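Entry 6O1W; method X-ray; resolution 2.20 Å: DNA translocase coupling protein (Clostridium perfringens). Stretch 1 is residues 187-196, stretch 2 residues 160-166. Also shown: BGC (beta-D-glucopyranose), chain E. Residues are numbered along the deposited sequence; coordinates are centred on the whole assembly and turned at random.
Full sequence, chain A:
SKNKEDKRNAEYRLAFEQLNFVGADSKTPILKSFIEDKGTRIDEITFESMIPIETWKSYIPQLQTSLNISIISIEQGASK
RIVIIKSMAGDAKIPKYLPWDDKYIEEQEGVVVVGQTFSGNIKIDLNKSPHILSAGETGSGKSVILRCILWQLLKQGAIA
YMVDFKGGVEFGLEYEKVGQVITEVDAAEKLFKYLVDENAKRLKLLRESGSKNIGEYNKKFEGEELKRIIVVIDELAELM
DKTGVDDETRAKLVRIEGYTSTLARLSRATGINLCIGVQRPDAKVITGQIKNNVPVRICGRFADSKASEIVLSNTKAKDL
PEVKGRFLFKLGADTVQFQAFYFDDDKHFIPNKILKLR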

# COMPACT_ATOMS: atom_id res chain seq x y z
N ALA A 187 -20.43 0.32 18.95
CA ALA A 187 -19.47 -0.76 19.20
C ALA A 187 -18.02 -0.26 18.96
O ALA A 187 -17.14 -0.66 19.70
CB ALA A 187 -19.77 -1.95 18.32
N ALA A 188 -17.80 0.64 17.98
CA ALA A 188 -16.46 1.21 17.69
C ALA A 188 -15.99 2.12 18.83
O ALA A 188 -14.80 2.08 19.12
CB ALA A 188 -16.45 1.98 16.37
N GLU A 189 -16.89 2.93 19.46
CA GLU A 189 -16.49 3.76 20.60
C GLU A 189 -16.04 2.84 21.75
O GLU A 189 -14.98 3.08 22.32
CB GLU A 189 -17.59 4.76 21.06
CG GLU A 189 -17.40 5.23 22.50
CD GLU A 189 -18.13 6.45 23.02
OE1 GLU A 189 -19.24 6.77 22.54
OE2 GLU A 189 -17.59 7.09 23.96
N LYS A 190 -16.81 1.78 22.07
CA LYS A 190 -16.43 0.81 23.10
C LYS A 190 -15.09 0.13 22.74
O LYS A 190 -14.28 -0.10 23.61
CB LYS A 190 -17.52 -0.28 23.29
CG LYS A 190 -18.85 0.26 23.85
CD LYS A 190 -19.84 -0.88 24.06
CE LYS A 190 -21.29 -0.44 23.99
NZ LYS A 190 -21.69 0.42 25.14
N LEU A 191 -14.88 -0.21 21.47
CA LEU A 191 -13.65 -0.88 21.04
C LEU A 191 -12.44 0.01 21.21
O LEU A 191 -11.46 -0.43 21.80
CB LEU A 191 -13.72 -1.36 19.58
CG LEU A 191 -12.37 -1.85 18.97
CD1 LEU A 191 -11.89 -3.11 19.69
CD2 LEU A 191 -12.47 -2.06 17.43
N PHE A 192 -12.50 1.23 20.70
CA PHE A 192 -11.35 2.14 20.73
C PHE A 192 -11.01 2.66 22.13
O PHE A 192 -9.84 2.92 22.41
CB PHE A 192 -11.50 3.28 19.71
CG PHE A 192 -11.17 2.77 18.33
CD1 PHE A 192 -9.85 2.51 17.95
CD2 PHE A 192 -12.18 2.52 17.41
CE1 PHE A 192 -9.54 2.03 16.68
CE2 PHE A 192 -11.88 2.01 16.13
CZ PHE A 192 -10.56 1.75 15.78
N LYS A 193 -12.01 2.79 23.00
CA LYS A 193 -11.78 3.15 24.41
C LYS A 193 -11.09 1.95 25.11
O LYS A 193 -10.14 2.15 25.85
CB LYS A 193 -13.11 3.55 25.09
CG LYS A 193 -13.01 3.81 26.59
CD LYS A 193 -12.07 4.96 26.89
CE LYS A 193 -12.27 5.45 28.30
NZ LYS A 193 -10.98 5.71 28.99
N TYR A 194 -11.49 0.72 24.80
CA TYR A 194 -10.84 -0.47 25.33
C TYR A 194 -9.35 -0.54 24.87
O TYR A 194 -8.48 -0.84 25.70
CB TYR A 194 -11.58 -1.74 24.88
CG TYR A 194 -10.74 -2.98 25.05
CD1 TYR A 194 -10.48 -3.50 26.32
CD2 TYR A 194 -10.15 -3.61 23.96
CE1 TYR A 194 -9.67 -4.63 26.49
CE2 TYR A 194 -9.35 -4.74 24.12
CZ TYR A 194 -9.08 -5.22 25.38
OH TYR A 194 -8.25 -6.30 25.54
N LEU A 195 -9.08 -0.36 23.56
CA LEU A 195 -7.74 -0.45 22.97
C LEU A 195 -6.80 0.62 23.52
O LEU A 195 -5.64 0.33 23.77
CB LEU A 195 -7.80 -0.35 21.44
CG LEU A 195 -8.46 -1.49 20.67
CD1 LEU A 195 -8.68 -1.06 19.21
CD2 LEU A 195 -7.64 -2.78 20.75
N VAL A 196 -7.31 1.84 23.74
CA VAL A 196 -6.55 2.94 24.33
C VAL A 196 -6.18 2.63 25.81
O VAL A 196 -5.06 2.91 26.24
CB VAL A 196 -7.30 4.29 24.13
CG1 VAL A 196 -7.15 5.25 25.30
CG2 VAL A 196 -6.84 4.94 22.85
C2 BGC E . -12.55 -7.47 25.19
C3 BGC E . -13.40 -6.67 26.16
C4 BGC E . -13.73 -5.31 25.56
C5 BGC E . -14.39 -5.49 24.19
C6 BGC E . -14.63 -4.18 23.47
C1 BGC E . -13.29 -7.59 23.86
O1 BGC E . -12.53 -8.33 22.96
O2 BGC E . -12.28 -8.76 25.72
O3 BGC E . -12.71 -6.51 27.40
O4 BGC E . -14.61 -4.57 26.41
O5 BGC E . -13.55 -6.29 23.34
O6 BGC E . -15.19 -4.40 22.19
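Stretch 2 (160-166) AYMVDFK

Stretch 2 lies across helix 187-196 as an extended strand, residues 160-163, that leaves regular structure at Asp164. Strand and helix run roughly antiparallel, with a signed crossing angle of -144° and a closest approach of 10.5 Å between axes. The CA atoms of Ala188 and Val163 are 7.4 Å apart, those of Leu191 and Tyr161 8.5 Å. Strand alternation turns the CA-to-CB bonds of Tyr161 and Val163 toward the helix and that of Met162, a selenomethionine, away.

Tyr161 (chi1 m) covers the most surface. Leu191, the largest contributor from the helix, sets its CD1 over one face of the Tyr161 ring in a CH-pi contact, 3.9 Å from the ring centroid; CD2 of the same leucine packs 3.8 Å from Val163 CG2. Leu195 CD2 approaches Tyr161 CD2 at 4.1 Å, and Tyr194 CE2 lies 3.6 Å from Tyr161 OH. Val163 also meets the ring of Phe192, CG2 to CE2 4.3 Å. Past the strand, Phe165 brings the edge of its ring to Ala188, CZ to CB 3.7 Å.

No direct hydrogen bond joins the stretches, but one water bridges Tyr161 OH and Tyr194 OH, 2.7 Å from each. Tyr161 OH also lies 2.7 Å from O1 of the glucose, whose C4 sits over one face of the Tyr194 ring.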

# COMPACT_ATOMS: atom_id res chain seq x y z
N ALA A 160 -7.41 -10.38 16.90
CA ALA A 160 -7.89 -9.48 15.86
C ALA A 160 -9.18 -8.79 16.15
O ALA A 160 -10.11 -9.38 16.69
CB ALA A 160 -8.00 -10.25 14.55
N TYR A 161 -9.27 -7.54 15.69
CA TYR A 161 -10.47 -6.70 15.76
C TYR A 161 -10.68 -6.13 14.38
O TYR A 161 -9.74 -5.63 13.76
CB TYR A 161 -10.34 -5.60 16.81
CG TYR A 161 -10.29 -6.14 18.22
CD1 TYR A 161 -11.45 -6.57 18.87
CD2 TYR A 161 -9.09 -6.19 18.92
CE1 TYR A 161 -11.40 -7.03 20.18
CE2 TYR A 161 -9.03 -6.72 20.20
CZ TYR A 161 -10.19 -7.13 20.83
OH TYR A 161 -10.09 -7.66 22.09
N MSE A 162 -11.90 -6.25 13.86
CA MSE A 162 -12.16 -5.79 12.50
C MSE A 162 -13.29 -4.82 12.51
O MSE A 162 -14.30 -5.06 13.17
CB MSE A 162 -12.43 -6.99 11.58
CG MSE A 162 -11.20 -7.86 11.38
SE MSE A 162 -11.66 -9.76 11.31
CE MSE A 162 -12.02 -10.13 13.17
N VAL A 163 -13.10 -3.69 11.83
CA VAL A 163 -14.10 -2.62 11.80
C VAL A 163 -14.65 -2.46 10.39
O VAL A 163 -13.90 -2.17 9.45
CB VAL A 163 -13.51 -1.28 12.34
CG1 VAL A 163 -14.56 -0.16 12.28
CG2 VAL A 163 -12.99 -1.45 13.76
N ASP A 164 -15.99 -2.59 10.26
CA ASP A 164 -16.68 -2.38 8.98
C ASP A 164 -18.09 -1.92 9.22
O ASP A 164 -18.93 -2.74 9.54
CB ASP A 164 -16.65 -3.66 8.11
CG ASP A 164 -17.51 -3.63 6.84
OD1 ASP A 164 -17.78 -2.53 6.31
OD2 ASP A 164 -17.92 -4.71 6.40
N PHE A 165 -18.37 -0.63 8.97
CA PHE A 165 -19.69 -0.03 9.20
C PHE A 165 -20.71 -0.40 8.15
O PHE A 165 -21.88 -0.07 8.33
CB PHE A 165 -19.59 1.49 9.38
CG PHE A 165 -18.99 1.96 10.70
CD1 PHE A 165 -18.35 1.07 11.56
CD2 PHE A 165 -19.01 3.31 11.05
CE1 PHE A 165 -17.78 1.50 12.76
CE2 PHE A 165 -18.41 3.75 12.24
CZ PHE A 165 -17.80 2.84 13.08
N LYS A 166 -20.32 -1.13 7.09
CA LYS A 166 -21.27 -1.58 6.08
C LYS A 166 -21.87 -2.93 6.52
O LYS A 166 -21.84 -3.92 5.78
CB LYS A 166 -20.66 -1.61 4.68
CG LYS A 166 -20.28 -0.22 4.19
CD LYS A 166 -19.46 -0.21 2.89
CE LYS A 166 -17.99 -0.50 3.12
NZ LYS A 166 -17.16 -0.17 1.93
O HOH W 1 -7.86 -8.10 23.60